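Local coordinates for protein gamma-glutamylcyclotransferase (Homo sapiens, PDB 3CRY) that catalyses the release of 5-oxoproline from gamma-glutamyl dipeptides, may contribute to glutathione homeostasis, and can trigger cytochrome c release from mitochondria, at residues Y19-G23 with E78-V82; C42-L46 with V110-Q115; F49-N55 with G67-F72; M104-V110 with T121-M127; K140-C144 with K159-I163. The protein carries 1 engineered substitution. All blocks are in the same frame, centred on the assembly; numbering follows the deposited sequence.

Contact 1: Y19-G23 with E78-V82; sequences YFAYG and EVWGV
Ala-21 and Val-82 face each other as an antiparallel hydrogen-bonded pair, the single rung that these segments share in the five-stranded antiparallel sheet of the gamma-glutamylcyclotransferase fold. Here strand 16-21 runs out into the Tyr-Gly-Ser loop inferred to bind substrate. Two backbone bonds make the rung: Ala-21 N to Val-82 O at 2.8 Å, nearly straight at 168°, and the return bond from Val-82 N to Ala-21 O at 3.0 Å. The N-to-C directions of the short strand segments lie 122° apart, well short of antiparallel, and past the rung a water takes over: it donates to Tyr-22 O at 2.9 Å and to Trp-80 O at 2.8 Å. Within segment 78-82, Trp-80 NE1 reaches back to Glu-78 OE2 at 3.2 Å, meeting that oxygen from above the carboxylate plane.

As for the surroundings, Tyr-19 bonds through its hydroxyl to Asn-25 and lies near Gln-98, the engineered residue at the proton-acceptor position, which brings this end of strand 16-21 close to the active site.

The apolar contacts centre on Phe-20. With CG trans to the amide N (chi1 176°), its ring is carried along strand 77-87, where CE1 comes to 3.5 Å from Gly-81 CA and the carbonyl O of Val-79 sits at the ring edge, near its plane. Gly-81 is tightly fitted here, since a CB would run into Ala-21 O and Phe-20 CE1. The ring of Tyr-22 leads off so that the hydroxyl bonds to Tyr-125 O, while its CB touches Val-79 CG1 at 3.8 Å.

Contact 2: C42-L46 with V110-Q115; sequences CVARL and VKVATQ
Ala-44 and Val-112 meet methyl to methyl, Ala-44 CB lying 3.5 Å from Val-112 CG2, where strands 39-46 and 106-114 run side by side in the five-stranded antiparallel sheet. The two methyls of Val-112 divide the work. CG2 sits between its own backbone N and carbonyl carbon and is given to Ala-44; CG1, trans to the carbonyl carbon (chi1 -61°), turns to Leu-46, 3.9 Å from its CB. Leu-46 then reaches further along strand 106-114. Its side chain crosses that of Val-110 at about a right angle, CD1 coming to 3.8 Å from Val-110 CB and resting against Lys-111 O as well. Phe-20 packs on both Leu-46 and Val-112, so this apolar row backs a residue inferred to bind substrate.

On the other face Arg-45 and Ala-113 form a hydrogen-bonded pair, Arg-45 N to Ala-113 O at 2.8 Å and Ala-113 N to Arg-45 O at 2.9 Å. The Arg-45 guanidinium goes elsewhere, to a salt bridge with Glu-78. Back on the Ala-44 face, Cys-42 SG lies against Thr-114 CG2. A water closes the end of the ladder, donating to Val-43 O at 2.6 Å and accepting from Gln-115 N at 2.8 Å.

Contact 3: F49-N55 with G67-F72; sequences FKLDFGN and GIATIF
The Phe-72 ring lies across the neighbouring strand with the carbonyl O of Lys-50 over one face and Asp-52 CB at its edge, 3.9 Å from CE2. Phe-72 CG lies between its backbone N and carbonyl carbon (chi1 65°), which swings the ring over Lys-50 O. The Asp-52 carboxylate stands almost upright to this ring, the planes 82° apart, while the Lys-50 chain runs alongside and brings CD to 3.8 Å from Phe-72 CZ. Phe-53 shares the reverse face with Leu-51, Ala-69 and Ile-71, its CE2 3.9 Å from Ala-69 CB. Phe-49 turns toward strand 68-74 at the end of the ladder, CD2 3.8 Å from Ile-71 CD1.

Six backbone bonds of this antiparallel hairpin pair Lys-50 with Phe-72, Asp-52 with Thr-70, and Gly-54 with Ile-68. Asp-52 OD1 takes a weak bond from Phe-53 N, and OD2 bonds to Tyr-130. With a serine in place of Phe-49, Ile-71 CD1 would probably be left without its aromatic neighbour, and a gap is likely to open towards Val-79 and, in the second subunit, Val-106.

Strand 130-132 completes the three-stranded sheet along 49-56; helix 137-149 covers Phe-53 and Ala-69, whose N bonds to the Tyr-139 hydroxyl, and strand 77-87 packs on Phe-49 and Ile-71.

Contact 4: M104-V110 with T121-M127; sequences MYVVIEV and TCRSYLM
Tyr-105 offers a ring face to Met-127, whose CG stands 4.1 Å from the ring centroid, 22° off the normal, in a CH-pi contact; SD adds an oblique Met-aromatic approach, and CE lies 3.7 Å from Tyr-105 CZ. Beside Tyr-125, Val-107 CG1 rests over the centre of the Arg-123 guanidinium, 3.5 Å from CZ, while Val-107 CG2 touches Tyr-125 CE1 at 3.6 Å. The Arg-123 chain leaves with CG trans to the backbone N (chi1 -171°) and stays extended to NE, which brings the guanidinium alongside Val-107. The opposite face holds Ile-108 and Leu-126, crossing at about a right angle with CD1 and CD2 3.7 Å apart.

Six backbone bonds join Val-106 with Leu-126, Ile-108 with Ser-124 and Val-110 with Cys-122. Further out, the Tyr-105 hydroxyl bonds to Ala-69 O, which fixes the ring near the substituted catalytic position, Gln-98. Arg-123 NH2 forms salt bridges with Asp-95 and with Glu-109 of the second subunit; Asp-95 also holds the Tyr-125 hydroxyl, consistent with a guanidinium held flat on Val-107.

Helix 91-97 covers the Arg-123 and Tyr-125 face of this beta hairpin, strand 16-21 bonds to Arg-123, and residues 107-109 carry an antiparallel ladder into the second subunit.

Contact 5: K140-C144 with K159-I163; sequences KKIIC and KLKAI
Cys-144 and Leu-160 mark the nearer approach of the two backbones, their CA atoms 6.4 Å apart, whereas the Lys-140 and Ile-163 CA atoms stand 7.7 Å apart, between helix 137-149 and the C-terminal end of helix 154-161. The Lys-140 side chain bridges the two segments. It leaves with CG trans to the backbone N (chi1 177°) and stays extended to its tip, which carries NZ to two backbone carbonyls at once: Ile-163 O at 2.7 Å, met in the carbonyl plane, and Lys-161 O, also at 2.7 Å, met from 50° above its plane. Two carbonyl oxygens thus grip one ammonium, which would probably stabilise its positive charge. A methionine in place of Lys-140 would probably leave the Lys-161 and Ile-163 carbonyls without their shared donor and the turn between them freer to move.

Beside the lysine the packing is apolar. Ile-143 and Leu-160 cross at about a right angle, CG2 of the isoleucine 4.0 Å from CD2 of the leucine. Cys-144 SG lies against Leu-160 CB at 4.0 Å and touches Lys-161 CG as well, while the amine of Lys-161 pairs with Glu-158.

This is helix-to-helix packing against one side of the three-stranded sheet: from strand 49-56, Leu-51 packs on Leu-160, and Phe-53 on both Ile-143 and Ile-163.

How the contacts relate
Contacts 1, 2 and 4 belong to one five-stranded antiparallel sheet, ordered 16-21, 77-87, 39-46, 106-114, 119-126. Contacts 1 and 2 have centres about 8 Å apart and adjoin through strands 77-87 and 39-46; contacts 2 and 4 share strand 106-114 and Val-110. Along the chain contacts 1 and 2 alternate their segments, and contact 3, in the three-stranded sheet, falls between the segments of both. Contact 4 follows contacts 1 and 3; contact 5 comes last, about 21 Å from contact 4 between centres, and packs on contact 3. Contacts 1, 3 and 4 meet where Tyr-22 bonds to Tyr-125 and Tyr-105 to Ala-69, beside the inferred substrate site; contacts 3 and 4 also reach the second subunit.

Contact 1: Y19-G23 with E78-V82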
# COMPACT_ATOMS: atom_id res chain seq x y z
N TYR A 19 9.74 -10.36 5.66
CA TYR A 19 8.32 -10.04 5.85
C TYR A 19 8.16 -9.35 7.21
O TYR A 19 8.56 -9.89 8.23
CB TYR A 19 7.48 -11.33 5.76
CG TYR A 19 6.09 -11.20 6.38
CD1 TYR A 19 5.22 -10.17 5.98
CD2 TYR A 19 5.64 -12.09 7.35
CE1 TYR A 19 3.95 -10.02 6.57
CE2 TYR A 19 4.36 -11.97 7.92
CZ TYR A 19 3.53 -10.93 7.54
OH TYR A 19 2.29 -10.79 8.11
N PHE A 20 7.55 -8.16 7.22
CA PHE A 20 7.35 -7.39 8.46
C PHE A 20 5.92 -7.61 8.96
O PHE A 20 4.94 -7.20 8.30
CB PHE A 20 7.62 -5.89 8.21
CG PHE A 20 7.34 -4.99 9.40
CD1 PHE A 20 8.24 -4.94 10.48
CD2 PHE A 20 6.20 -4.16 9.43
CE1 PHE A 20 8.00 -4.10 11.60
CE2 PHE A 20 5.97 -3.30 10.52
CZ PHE A 20 6.88 -3.28 11.61
N ALA A 21 5.82 -8.31 10.09
CA ALA A 21 4.52 -8.57 10.75
C ALA A 21 4.25 -7.65 11.92
O ALA A 21 5.13 -7.44 12.74
CB ALA A 21 4.46 -10.02 11.23
N TYR A 22 3.02 -7.12 12.00
CA TYR A 22 2.63 -6.26 13.11
C TYR A 22 1.33 -6.67 13.84
O TYR A 22 0.92 -6.01 14.81
CB TYR A 22 2.53 -4.81 12.60
CG TYR A 22 1.57 -4.64 11.45
CD1 TYR A 22 0.17 -4.52 11.68
CD2 TYR A 22 2.03 -4.61 10.13
CE1 TYR A 22 -0.72 -4.40 10.63
CE2 TYR A 22 1.13 -4.45 9.05
CZ TYR A 22 -0.23 -4.36 9.31
OH TYR A 22 -1.12 -4.22 8.28
N GLY A 23 0.69 -7.74 13.36
CA GLY A 23 -0.60 -8.22 13.90
C GLY A 23 -0.44 -9.63 14.46
O GLY A 23 0.53 -9.88 15.19
N GLU A 78 4.77 5.49 15.41
CA GLU A 78 5.59 4.36 15.00
C GLU A 78 4.87 3.05 15.28
O GLU A 78 3.95 3.01 16.10
CB GLU A 78 6.97 4.38 15.68
CG GLU A 78 6.90 4.23 17.18
CD GLU A 78 8.19 4.65 17.88
OE1 GLU A 78 8.82 5.67 17.48
OE2 GLU A 78 8.57 3.95 18.84
N VAL A 79 5.28 2.02 14.56
CA VAL A 79 4.76 0.66 14.74
C VAL A 79 5.96 -0.28 14.88
O VAL A 79 6.85 -0.27 14.02
CB VAL A 79 3.89 0.24 13.52
CG1 VAL A 79 3.55 -1.25 13.57
CG2 VAL A 79 2.61 1.06 13.46
N TRP A 80 5.98 -1.07 15.95
CA TRP A 80 7.00 -2.12 16.11
C TRP A 80 6.46 -3.45 15.63
O TRP A 80 5.27 -3.75 15.78
CB TRP A 80 7.43 -2.24 17.57
CG TRP A 80 8.37 -1.13 18.01
CD1 TRP A 80 8.03 0.09 18.52
CD2 TRP A 80 9.80 -1.17 17.97
NE1 TRP A 80 9.17 0.81 18.82
CE2 TRP A 80 10.27 0.06 18.49
CE3 TRP A 80 10.74 -2.13 17.56
CZ2 TRP A 80 11.63 0.36 18.59
CZ3 TRP A 80 12.11 -1.82 17.66
CH2 TRP A 80 12.53 -0.58 18.19
N GLY A 81 7.35 -4.28 15.09
CA GLY A 81 6.92 -5.58 14.62
C GLY A 81 8.09 -6.56 14.56
O GLY A 81 9.20 -6.26 15.01
N VAL A 82 7.80 -7.72 13.98
CA VAL A 82 8.77 -8.81 13.83
C VAL A 82 9.04 -8.99 12.34
O VAL A 82 8.09 -9.09 11.55
CB VAL A 82 8.25 -10.16 14.40
CG1 VAL A 82 9.15 -11.35 13.94
CG2 VAL A 82 8.16 -10.09 15.94
O HOH W 1 2.55 -4.14 16.32

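Contact 2: C42-L46 with V110-Q115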
# COMPACT_ATOMS: atom_id res chain seq x y z
N CYS A 42 14.48 -10.55 12.96
CA CYS A 42 14.76 -9.52 13.97
C CYS A 42 13.50 -8.75 14.34
O CYS A 42 12.48 -8.87 13.66
CB CYS A 42 15.80 -8.53 13.44
SG CYS A 42 15.26 -7.48 12.08
N VAL A 43 13.59 -7.98 15.44
CA VAL A 43 12.58 -7.00 15.82
C VAL A 43 12.93 -5.70 15.12
O VAL A 43 14.11 -5.36 14.97
CB VAL A 43 12.61 -6.78 17.35
CG1 VAL A 43 11.65 -5.67 17.76
CG2 VAL A 43 12.25 -8.08 18.07
N ALA A 44 11.92 -4.97 14.67
CA ALA A 44 12.17 -3.71 13.95
C ALA A 44 11.05 -2.69 14.12
O ALA A 44 9.90 -3.04 14.43
CB ALA A 44 12.45 -3.99 12.47
N ARG A 45 11.41 -1.42 13.88
CA ARG A 45 10.48 -0.29 14.03
C ARG A 45 10.16 0.33 12.67
O ARG A 45 11.06 0.66 11.89
CB ARG A 45 11.09 0.77 14.97
CG ARG A 45 10.30 2.08 15.01
CD ARG A 45 10.63 3.01 16.19
NE ARG A 45 12.05 3.27 16.39
CZ ARG A 45 12.54 3.90 17.47
NH1 ARG A 45 11.73 4.35 18.43
NH2 ARG A 45 13.85 4.11 17.59
N LEU A 46 8.86 0.48 12.40
CA LEU A 46 8.41 1.23 11.24
C LEU A 46 8.08 2.67 11.67
O LEU A 46 7.14 2.91 12.43
CB LEU A 46 7.24 0.52 10.53
CG LEU A 46 6.63 1.22 9.31
CD1 LEU A 46 7.63 1.38 8.17
CD2 LEU A 46 5.37 0.47 8.85
N VAL A 110 8.14 -1.74 2.77
CA VAL A 110 8.49 -0.76 3.80
C VAL A 110 9.95 -0.87 4.19
O VAL A 110 10.56 -1.91 4.02
CB VAL A 110 7.61 -0.88 5.07
CG1 VAL A 110 6.18 -0.44 4.80
CG2 VAL A 110 7.67 -2.29 5.64
N LYS A 111 10.50 0.22 4.71
CA LYS A 111 11.86 0.20 5.23
C LYS A 111 11.75 0.39 6.75
O LYS A 111 11.12 1.33 7.23
CB LYS A 111 12.68 1.30 4.56
CG LYS A 111 13.06 0.91 3.14
CD LYS A 111 13.57 2.08 2.32
CE LYS A 111 14.02 1.60 0.94
NZ LYS A 111 14.67 2.69 0.14
N VAL A 112 12.31 -0.57 7.48
CA VAL A 112 12.22 -0.58 8.94
C VAL A 112 13.62 -0.52 9.56
O VAL A 112 14.62 -0.79 8.88
CB VAL A 112 11.41 -1.81 9.46
CG1 VAL A 112 9.96 -1.78 8.91
CG2 VAL A 112 12.11 -3.12 9.07
N ALA A 113 13.69 -0.12 10.82
CA ALA A 113 14.96 0.07 11.52
C ALA A 113 15.08 -0.93 12.66
O ALA A 113 14.16 -1.06 13.47
CB ALA A 113 15.06 1.51 12.05
N THR A 114 16.21 -1.64 12.72
CA THR A 114 16.47 -2.56 13.81
C THR A 114 16.84 -1.75 15.06
O THR A 114 17.03 -0.53 14.99
CB THR A 114 17.61 -3.52 13.46
OG1 THR A 114 18.84 -2.78 13.38
CG2 THR A 114 17.38 -4.18 12.11
N GLN A 115 16.95 -2.43 16.20
CA GLN A 115 17.35 -1.77 17.44
C GLN A 115 18.84 -1.36 17.43
O GLN A 115 19.32 -0.74 18.38
CB GLN A 115 16.98 -2.62 18.67
CG GLN A 115 15.46 -2.71 18.89
CD GLN A 115 15.03 -3.61 20.04
OE1 GLN A 115 14.44 -3.14 21.02
NE2 GLN A 115 15.28 -4.91 19.91
O HOH W 2 16.41 -5.19 16.16

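Contact 3: F49-N55 with G67-F72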
# COMPACT_ATOMS: atom_id res chain seq x y z
N PHE A 49 4.24 5.49 10.89
CA PHE A 49 2.99 4.76 10.67
C PHE A 49 2.31 4.56 12.02
O PHE A 49 2.99 4.59 13.07
CB PHE A 49 3.25 3.37 10.07
CG PHE A 49 3.51 3.35 8.58
CD1 PHE A 49 4.73 3.79 8.06
CD2 PHE A 49 2.54 2.83 7.69
CE1 PHE A 49 4.98 3.74 6.69
CE2 PHE A 49 2.80 2.79 6.33
CZ PHE A 49 4.01 3.23 5.83
N LYS A 50 0.99 4.36 11.98
CA LYS A 50 0.18 4.15 13.19
C LYS A 50 -0.63 2.87 13.04
O LYS A 50 -1.14 2.58 11.94
CB LYS A 50 -0.76 5.34 13.41
CG LYS A 50 -1.67 5.24 14.63
CD LYS A 50 -2.57 6.48 14.75
CE LYS A 50 -3.42 6.45 16.02
NZ LYS A 50 -2.63 6.94 17.20
N LEU A 51 -0.76 2.11 14.13
CA LEU A 51 -1.52 0.86 14.14
C LEU A 51 -3.03 1.16 14.31
O LEU A 51 -3.42 2.02 15.11
CB LEU A 51 -1.02 -0.01 15.32
CG LEU A 51 -1.64 -1.41 15.50
CD1 LEU A 51 -1.18 -2.36 14.42
CD2 LEU A 51 -1.27 -1.95 16.87
N ASP A 52 -3.87 0.44 13.58
CA ASP A 52 -5.32 0.59 13.71
C ASP A 52 -5.93 -0.81 13.56
O ASP A 52 -5.21 -1.78 13.24
CB ASP A 52 -5.87 1.55 12.64
CG ASP A 52 -7.29 2.05 12.94
OD1 ASP A 52 -7.83 1.87 14.06
OD2 ASP A 52 -7.88 2.62 11.99
N PHE A 53 -7.22 -0.93 13.83
CA PHE A 53 -7.97 -2.18 13.64
C PHE A 53 -9.26 -1.89 12.91
O PHE A 53 -9.91 -0.88 13.18
CB PHE A 53 -8.26 -2.90 14.98
CG PHE A 53 -7.01 -3.31 15.72
CD1 PHE A 53 -6.29 -2.37 16.47
CD2 PHE A 53 -6.49 -4.60 15.59
CE1 PHE A 53 -5.10 -2.72 17.12
CE2 PHE A 53 -5.30 -4.98 16.26
CZ PHE A 53 -4.60 -4.03 17.03
N GLY A 54 -9.63 -2.77 11.99
CA GLY A 54 -10.87 -2.55 11.27
C GLY A 54 -11.41 -3.72 10.50
O GLY A 54 -10.83 -4.82 10.47
N ASN A 55 -12.54 -3.44 9.85
CA ASN A 55 -13.27 -4.39 9.03
C ASN A 55 -13.01 -4.02 7.58
O ASN A 55 -13.56 -3.03 7.07
CB ASN A 55 -14.76 -4.30 9.37
CG ASN A 55 -15.06 -4.74 10.79
OD1 ASN A 55 -14.35 -5.59 11.35
ND2 ASN A 55 -16.09 -4.15 11.41
N GLY A 67 -12.27 -6.37 14.61
CA GLY A 67 -11.38 -5.64 13.68
C GLY A 67 -10.03 -6.32 13.62
O GLY A 67 -9.52 -6.81 14.65
N ILE A 68 -9.44 -6.38 12.44
CA ILE A 68 -8.08 -6.96 12.33
C ILE A 68 -7.07 -5.84 12.02
O ILE A 68 -7.45 -4.69 11.71
CB ILE A 68 -8.01 -8.16 11.35
CG1 ILE A 68 -8.44 -7.76 9.94
CG2 ILE A 68 -8.86 -9.35 11.89
CD1 ILE A 68 -8.32 -8.92 8.92
N ALA A 69 -5.78 -6.16 12.17
CA ALA A 69 -4.77 -5.11 12.23
C ALA A 69 -4.48 -4.50 10.87
O ALA A 69 -4.41 -5.20 9.87
CB ALA A 69 -3.46 -5.66 12.84
N THR A 70 -4.25 -3.19 10.89
CA THR A 70 -3.75 -2.47 9.70
C THR A 70 -2.85 -1.32 10.14
O THR A 70 -2.74 -1.02 11.34
CB THR A 70 -4.92 -1.98 8.79
OG1 THR A 70 -4.39 -1.44 7.56
CG2 THR A 70 -5.76 -0.88 9.51
N ILE A 71 -2.16 -0.70 9.19
CA ILE A 71 -1.28 0.45 9.49
C ILE A 71 -1.52 1.52 8.44
O ILE A 71 -1.95 1.22 7.31
CB ILE A 71 0.23 0.07 9.54
CG1 ILE A 71 0.68 -0.59 8.21
CG2 ILE A 71 0.52 -0.85 10.76
CD1 ILE A 71 2.19 -0.93 8.11
N PHE A 72 -1.30 2.77 8.83
CA PHE A 72 -1.42 3.87 7.87
C PHE A 72 -0.40 4.96 8.16
O PHE A 72 0.11 5.05 9.28
CB PHE A 72 -2.86 4.39 7.78
CG PHE A 72 -3.38 5.05 9.06
CD1 PHE A 72 -3.01 6.36 9.39
CD2 PHE A 72 -4.27 4.36 9.90
CE1 PHE A 72 -3.51 6.97 10.55
CE2 PHE A 72 -4.77 4.96 11.06
CZ PHE A 72 -4.40 6.26 11.39

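Contact 4: M104-V110 with T121-M127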
# COMPACT_ATOMS: atom_id res chain seq x y z
N MET A 104 -8.78 -7.36 0.58
CA MET A 104 -8.69 -7.19 2.03
C MET A 104 -7.45 -6.38 2.46
O MET A 104 -7.54 -5.49 3.32
CB MET A 104 -8.82 -8.53 2.79
CG MET A 104 -10.18 -9.24 2.50
SD MET A 104 -11.70 -8.27 2.89
CE MET A 104 -11.94 -8.71 4.62
N TYR A 105 -6.31 -6.72 1.87
CA TYR A 105 -5.05 -6.01 2.06
C TYR A 105 -4.39 -5.83 0.71
O TYR A 105 -4.65 -6.58 -0.24
CB TYR A 105 -4.10 -6.83 2.94
CG TYR A 105 -4.47 -6.93 4.42
CD1 TYR A 105 -5.36 -7.91 4.87
CD2 TYR A 105 -3.92 -6.07 5.36
CE1 TYR A 105 -5.68 -8.03 6.22
CE2 TYR A 105 -4.23 -6.17 6.73
CZ TYR A 105 -5.12 -7.15 7.14
OH TYR A 105 -5.43 -7.26 8.46
N VAL A 106 -3.51 -4.82 0.63
CA VAL A 106 -2.62 -4.65 -0.50
C VAL A 106 -1.19 -4.97 -0.05
O VAL A 106 -0.85 -4.78 1.15
CB VAL A 106 -2.74 -3.22 -1.10
CG1 VAL A 106 -2.11 -2.19 -0.14
CG2 VAL A 106 -2.09 -3.16 -2.49
N VAL A 107 -0.37 -5.49 -0.97
CA VAL A 107 1.06 -5.69 -0.71
C VAL A 107 1.79 -4.36 -0.71
O VAL A 107 1.61 -3.56 -1.64
CB VAL A 107 1.73 -6.61 -1.79
CG1 VAL A 107 3.23 -6.69 -1.56
CG2 VAL A 107 1.09 -7.98 -1.82
N ILE A 108 2.58 -4.11 0.33
CA ILE A 108 3.45 -2.92 0.39
C ILE A 108 4.93 -3.29 0.53
O ILE A 108 5.27 -4.44 0.86
CB ILE A 108 3.06 -1.97 1.56
CG1 ILE A 108 3.24 -2.66 2.93
CG2 ILE A 108 1.64 -1.41 1.36
CD1 ILE A 108 2.90 -1.73 4.11
N GLU A 109 5.81 -2.32 0.29
CA GLU A 109 7.22 -2.45 0.64
C GLU A 109 7.47 -1.37 1.68
O GLU A 109 7.00 -0.24 1.53
CB GLU A 109 8.13 -2.20 -0.58
CG GLU A 109 9.63 -2.38 -0.30
CD GLU A 109 10.47 -2.02 -1.51
OE1 GLU A 109 10.45 -2.79 -2.49
OE2 GLU A 109 11.09 -0.95 -1.49
N VAL A 110 8.14 -1.74 2.77
CA VAL A 110 8.49 -0.76 3.80
C VAL A 110 9.95 -0.87 4.19
O VAL A 110 10.56 -1.91 4.02
CB VAL A 110 7.61 -0.88 5.07
CG1 VAL A 110 6.18 -0.44 4.80
CG2 VAL A 110 7.67 -2.29 5.64
N THR A 121 14.79 -3.63 4.20
CA THR A 121 13.64 -3.55 3.27
C THR A 121 12.75 -4.79 3.38
O THR A 121 13.22 -5.92 3.19
CB THR A 121 14.10 -3.33 1.81
OG1 THR A 121 14.92 -2.15 1.76
CG2 THR A 121 12.91 -3.18 0.86
N CYS A 122 11.45 -4.58 3.65
CA CYS A 122 10.53 -5.69 3.90
C CYS A 122 9.24 -5.65 3.08
O CYS A 122 8.74 -4.58 2.76
CB CYS A 122 10.09 -5.69 5.37
SG CYS A 122 11.40 -5.95 6.56
N ARG A 123 8.70 -6.83 2.79
CA ARG A 123 7.31 -6.96 2.32
C ARG A 123 6.38 -6.86 3.54
O ARG A 123 6.69 -7.36 4.62
CB ARG A 123 7.13 -8.31 1.63
CG ARG A 123 5.79 -8.54 0.88
CD ARG A 123 5.76 -9.96 0.30
NE ARG A 123 4.69 -10.18 -0.69
CZ ARG A 123 4.78 -9.83 -1.99
NH1 ARG A 123 5.87 -9.22 -2.45
NH2 ARG A 123 3.78 -10.08 -2.82
N SER A 124 5.26 -6.16 3.37
CA SER A 124 4.19 -6.15 4.38
C SER A 124 2.85 -5.97 3.67
O SER A 124 2.77 -6.14 2.43
CB SER A 124 4.44 -5.05 5.44
OG SER A 124 3.71 -5.34 6.64
N TYR A 125 1.81 -5.64 4.45
CA TYR A 125 0.41 -5.56 3.99
C TYR A 125 -0.29 -4.49 4.78
O TYR A 125 -0.01 -4.32 5.96
CB TYR A 125 -0.33 -6.88 4.22
CG TYR A 125 0.30 -8.03 3.47
CD1 TYR A 125 -0.11 -8.34 2.17
CD2 TYR A 125 1.33 -8.79 4.05
CE1 TYR A 125 0.48 -9.39 1.46
CE2 TYR A 125 1.93 -9.84 3.34
CZ TYR A 125 1.50 -10.12 2.05
OH TYR A 125 2.09 -11.14 1.37
N LEU A 126 -1.20 -3.77 4.11
CA LEU A 126 -2.14 -2.92 4.84
C LEU A 126 -3.49 -2.81 4.12
O LEU A 126 -3.60 -3.14 2.93
CB LEU A 126 -1.51 -1.55 5.14
CG LEU A 126 -1.06 -0.71 3.93
CD1 LEU A 126 -2.21 -0.13 3.11
CD2 LEU A 126 -0.13 0.42 4.42
N MET A 127 -4.53 -2.38 4.85
CA MET A 127 -5.87 -2.24 4.26
C MET A 127 -5.98 -0.89 3.55
O MET A 127 -5.45 0.11 4.04
CB MET A 127 -6.93 -2.27 5.37
CG MET A 127 -6.98 -3.56 6.13
SD MET A 127 -8.21 -3.40 7.47
CE MET A 127 -7.91 -4.96 8.27

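Contact 5: K140-C144 with K159-I163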
# COMPACT_ATOMS: atom_id res chain seq x y z
N LYS A 140 -6.56 -9.73 20.18
CA LYS A 140 -5.66 -8.94 21.04
C LYS A 140 -4.69 -9.85 21.81
O LYS A 140 -3.49 -9.56 21.89
CB LYS A 140 -6.49 -8.05 21.98
CG LYS A 140 -5.61 -7.28 22.94
CD LYS A 140 -6.37 -6.43 23.93
CE LYS A 140 -5.37 -5.85 24.94
NZ LYS A 140 -6.04 -5.02 25.99
N LYS A 141 -5.21 -10.92 22.41
CA LYS A 141 -4.39 -11.83 23.20
C LYS A 141 -3.24 -12.39 22.36
O LYS A 141 -2.09 -12.39 22.80
CB LYS A 141 -5.24 -12.94 23.80
CG LYS A 141 -5.98 -12.51 25.06
CD LYS A 141 -6.87 -13.62 25.62
CE LYS A 141 -7.44 -13.27 26.98
NZ LYS A 141 -8.65 -12.44 26.86
N ILE A 142 -3.56 -12.86 21.16
CA ILE A 142 -2.52 -13.42 20.26
C ILE A 142 -1.44 -12.37 19.93
O ILE A 142 -0.24 -12.66 20.01
CB ILE A 142 -3.16 -14.01 18.99
CG1 ILE A 142 -4.03 -15.23 19.33
CG2 ILE A 142 -2.10 -14.37 17.93
CD1 ILE A 142 -3.29 -16.45 19.81
N ILE A 143 -1.87 -11.15 19.63
CA ILE A 143 -0.94 -10.04 19.36
C ILE A 143 -0.04 -9.77 20.57
O ILE A 143 1.18 -9.64 20.43
CB ILE A 143 -1.72 -8.78 18.90
CG1 ILE A 143 -2.21 -9.01 17.46
CG2 ILE A 143 -0.86 -7.49 18.97
CD1 ILE A 143 -3.19 -7.95 16.95
N CYS A 144 -0.65 -9.68 21.76
CA CYS A 144 0.15 -9.42 22.97
C CYS A 144 1.13 -10.57 23.28
O CYS A 144 2.31 -10.33 23.66
CB CYS A 144 -0.78 -9.14 24.15
SG CYS A 144 -1.57 -7.54 24.00
N LYS A 159 1.56 -0.35 25.18
CA LYS A 159 0.62 0.21 24.22
C LYS A 159 -0.34 -0.86 23.67
O LYS A 159 -1.55 -0.64 23.59
CB LYS A 159 1.37 0.89 23.07
CG LYS A 159 2.04 2.19 23.41
CD LYS A 159 2.51 2.91 22.12
CE LYS A 159 1.37 3.28 21.13
NZ LYS A 159 1.82 4.26 20.07
N LEU A 160 0.19 -2.02 23.28
CA LEU A 160 -0.68 -3.11 22.81
C LEU A 160 -1.66 -3.58 23.89
O LEU A 160 -2.84 -3.84 23.61
CB LEU A 160 0.13 -4.33 22.34
CG LEU A 160 1.01 -4.02 21.11
CD1 LEU A 160 1.96 -5.23 20.90
CD2 LEU A 160 0.16 -3.69 19.87
N LYS A 161 -1.17 -3.70 25.11
CA LYS A 161 -2.01 -4.13 26.23
C LYS A 161 -3.10 -3.09 26.56
O LYS A 161 -4.13 -3.45 27.13
CB LYS A 161 -1.15 -4.42 27.47
CG LYS A 161 -0.26 -5.65 27.29
CD LYS A 161 0.84 -5.70 28.33
CE LYS A 161 0.30 -6.15 29.68
NZ LYS A 161 1.41 -6.24 30.71
N ALA A 162 -2.87 -1.84 26.18
CA ALA A 162 -3.82 -0.75 26.42
C ALA A 162 -4.96 -0.74 25.40
O ALA A 162 -5.93 0.00 25.56
CB ALA A 162 -3.09 0.59 26.43
N ILE A 163 -4.89 -1.59 24.38
CA ILE A 163 -5.94 -1.58 23.34
C ILE A 163 -7.28 -2.03 23.93
O ILE A 163 -7.33 -3.05 24.61
CB ILE A 163 -5.56 -2.50 22.17
CG1 ILE A 163 -4.31 -1.95 21.46
CG2 ILE A 163 -6.73 -2.65 21.18
CD1 ILE A 163 -3.72 -2.91 20.43